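Class II aldolase/adducin domain protein (Pseudomonas syringae pv. phaseolicola 1448A, PDB 3OCR) is a class II aldolase/adducin family protein that probably acts as a lyase. Local coordinates at the interface of chains A and B. Coordinates in Å, arbitrary orientation; residue numbers count along the deposited sequence, not the author numbering. Chains: chain A/B, Class II aldolase/adducin domain protein.

The interface of chains A and B. Residues chain A 134-135, 138-139, 189, 217; chain B 146-147, 215, 218-219, 226-228.
Two copies of a class II aldolase/adducin domain meet here, in a patch of a tetrameric assembly that may be the biological one, as is common for this family. Side-chain amides of chain A donate to backbone carbonyls of chain B, and a backbone N-H of chain B donates back. The amide nitrogen ND2 of A:Asn189 bridges two carbonyls, donating to O of B:Val228 at 2.7 Å and to O of B:Ile146 at 2.8 Å. The B:Ile146 oxygen lies in the amide plane, whereas the B:Val228 oxygen is tilted from it; ND2 sits above both carbonyl planes. With both N-H groups engaged, the amide is held against rotation. CG of A:Asn189 stands anti to its own carbonyl carbon, beside the backbone N (chi1 -55°), on a backbone of positive phi, and OD1 lies near CG1 of B:Val228. Alongside, A:Gln139 and B:Leu227 form an antiparallel beta bridge, next to which N of B:Val228 gives an almost straight hydrogen bond (175° at H) to O of A:Ala138, 2.7 Å away. The A:Gln139 side chain runs out extended (chi2 177°), so that its tip NE2 reaches O of B:Ala219, near the end of helix 199-219, at 2.9 Å. That oxygen lies in the amide plane. Beyond the polar strip, helix 131-137 of chain A packs on helix 199-219 of chain B. The methyl CB of A:Ala135 sits over the backbone, 3.6 Å from CA of B:Ala219, and also meets CB of B:Ala218; the small alanine side chains probably let the helices come close. A:Ile134 crosses B:Ile215 obliquely, the two CG2 branches touching at 3.6 Å and the CD1 tips at 3.7 Å. At the margin, CG2 of A:Ile217 leans on B:Ala218.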
loop_
_atom_site.group_PDB
_atom_site.type_symbol
_atom_site.label_atom_id
_atom_site.label_comp_id
_atom_site.label_asym_id
_atom_site.label_seq_id
_atom_site.Cartn_x
_atom_site.Cartn_y
_atom_site.Cartn_z
ATOM N N ILE A 134 11.236 -11.390 0.169
ATOM C CA ILE A 134 11.173 -12.547 1.057
ATOM C C ILE A 134 10.051 -13.492 0.613
ATOM O O ILE A 134 10.230 -14.699 0.586
ATOM C CB ILE A 134 11.022 -12.135 2.524
ATOM C CG1 ILE A 134 12.179 -11.200 2.940
ATOM C CG2 ILE A 134 10.924 -13.350 3.427
ATOM C CD1 ILE A 134 11.989 -10.625 4.298
ATOM N N ALA A 135 8.905 -12.930 0.213
ATOM C CA ALA A 135 7.775 -13.741 -0.215
ATOM C C ALA A 135 8.147 -14.646 -1.394
ATOM O O ALA A 135 7.880 -15.885 -1.404
ATOM C CB ALA A 135 6.579 -12.816 -0.578
ATOM N N ALA A 138 10.349 -17.388 -0.399
ATOM C CA ALA A 138 9.695 -18.450 0.377
ATOM C C ALA A 138 8.948 -19.481 -0.470
ATOM O O ALA A 138 8.332 -20.411 0.078
ATOM C CB ALA A 138 8.754 -17.835 1.403
ATOM N N GLN A 139 8.982 -19.331 -1.796
ATOM C CA GLN A 139 8.209 -20.212 -2.693
ATOM C C GLN A 139 9.069 -21.238 -3.449
ATOM O O GLN A 139 10.150 -20.896 -3.949
ATOM C CB GLN A 139 7.397 -19.363 -3.698
ATOM C CG GLN A 139 6.455 -18.359 -3.016
ATOM C CD GLN A 139 5.713 -17.461 -3.982
ATOM O OE1 GLN A 139 5.981 -17.435 -5.197
ATOM N NE2 GLN A 139 4.820 -16.662 -3.432
ATOM N N ASN A 189 13.746 -18.303 1.865
ATOM C CA ASN A 189 13.108 -17.971 3.134
ATOM C C ASN A 189 13.819 -16.834 3.841
ATOM O O ASN A 189 13.813 -16.767 5.060
ATOM C CB ASN A 189 13.077 -19.181 4.060
ATOM C CG ASN A 189 12.423 -20.384 3.404
ATOM O OD1 ASN A 189 13.125 -21.283 2.971
ATOM N ND2 ASN A 189 11.080 -20.384 3.294
ATOM N N ILE A 217 3.859 -11.389 -6.821
ATOM C CA ILE A 217 2.965 -11.575 -5.689
ATOM C C ILE A 217 1.525 -11.214 -6.123
ATOM O O ILE A 217 0.599 -11.970 -5.851
ATOM C CB ILE A 217 3.402 -10.739 -4.447
ATOM C CG1 ILE A 217 4.756 -11.220 -3.898
ATOM C CG2 ILE A 217 2.336 -10.809 -3.293
ATOM C CD1 ILE A 217 4.903 -12.759 -3.819
ATOM N N ILE B 146 8.322 -19.794 7.575
ATOM C CA ILE B 146 8.726 -19.714 6.140
ATOM C C ILE B 146 9.618 -18.520 5.832
ATOM O O ILE B 146 9.959 -18.263 4.669
ATOM C CB ILE B 146 7.502 -19.732 5.171
ATOM C CG1 ILE B 146 6.414 -18.735 5.599
ATOM C CG2 ILE B 146 6.880 -21.123 5.136
ATOM C CD1 ILE B 146 6.699 -17.305 5.200
ATOM N N SER B 147 9.987 -17.794 6.870
ATOM C CA SER B 147 10.878 -16.655 6.723
ATOM C C SER B 147 11.753 -16.540 7.962
ATOM O O SER B 147 11.383 -17.004 9.034
ATOM C CB SER B 147 10.088 -15.362 6.511
ATOM O OG SER B 147 9.378 -14.962 7.700
ATOM N N ILE B 215 4.871 -10.399 5.708
ATOM C CA ILE B 215 5.626 -11.191 4.808
ATOM C C ILE B 215 4.789 -12.456 4.526
ATOM O O ILE B 215 4.744 -12.920 3.389
ATOM C CB ILE B 215 6.986 -11.629 5.458
ATOM C CG1 ILE B 215 7.998 -10.484 5.481
ATOM C CG2 ILE B 215 7.551 -12.848 4.722
ATOM C CD1 ILE B 215 9.086 -10.686 6.564
ATOM N N ALA B 218 1.924 -11.976 1.869
ATOM C CA ALA B 218 2.538 -11.964 0.499
ATOM C C ALA B 218 2.998 -13.359 0.056
ATOM O O ALA B 218 2.643 -13.835 -1.059
ATOM C CB ALA B 218 3.693 -10.986 0.449
ATOM N N ALA B 219 3.761 -14.028 0.927
ATOM C CA ALA B 219 4.377 -15.346 0.622
ATOM C C ALA B 219 3.369 -16.370 0.159
ATOM O O ALA B 219 3.600 -17.141 -0.818
ATOM C CB ALA B 219 5.149 -15.886 1.872
ATOM N N GLU B 226 2.619 -23.778 -2.098
ATOM C CA GLU B 226 3.771 -23.298 -2.869
ATOM C C GLU B 226 4.968 -22.943 -1.980
ATOM O O GLU B 226 6.059 -22.621 -2.476
ATOM C CB GLU B 226 3.372 -22.104 -3.743
ATOM C CG GLU B 226 2.269 -22.423 -4.735
ATOM C CD GLU B 226 2.760 -23.260 -5.926
ATOM O OE1 GLU B 226 3.969 -23.620 -5.977
ATOM O OE2 GLU B 226 1.936 -23.546 -6.820
ATOM N N LEU B 227 4.765 -23.018 -0.666
ATOM C CA LEU B 227 5.760 -22.543 0.276
ATOM C C LEU B 227 6.891 -23.532 0.491
ATOM O O LEU B 227 6.674 -24.752 0.465
ATOM C CB LEU B 227 5.100 -22.180 1.609
ATOM C CG LEU B 227 4.081 -21.046 1.599
ATOM C CD1 LEU B 227 3.434 -20.959 2.954
ATOM C CD2 LEU B 227 4.726 -19.728 1.261
ATOM N N VAL B 228 8.097 -23.003 0.651
ATOM C CA VAL B 228 9.243 -23.810 1.108
ATOM C C VAL B 228 9.358 -23.699 2.622
ATOM O O VAL B 228 9.545 -22.606 3.174
ATOM C CB VAL B 228 10.610 -23.356 0.504
ATOM C CG1 VAL B 228 11.752 -24.185 1.075
ATOM C CG2 VAL B 228 10.616 -23.461 -0.971
#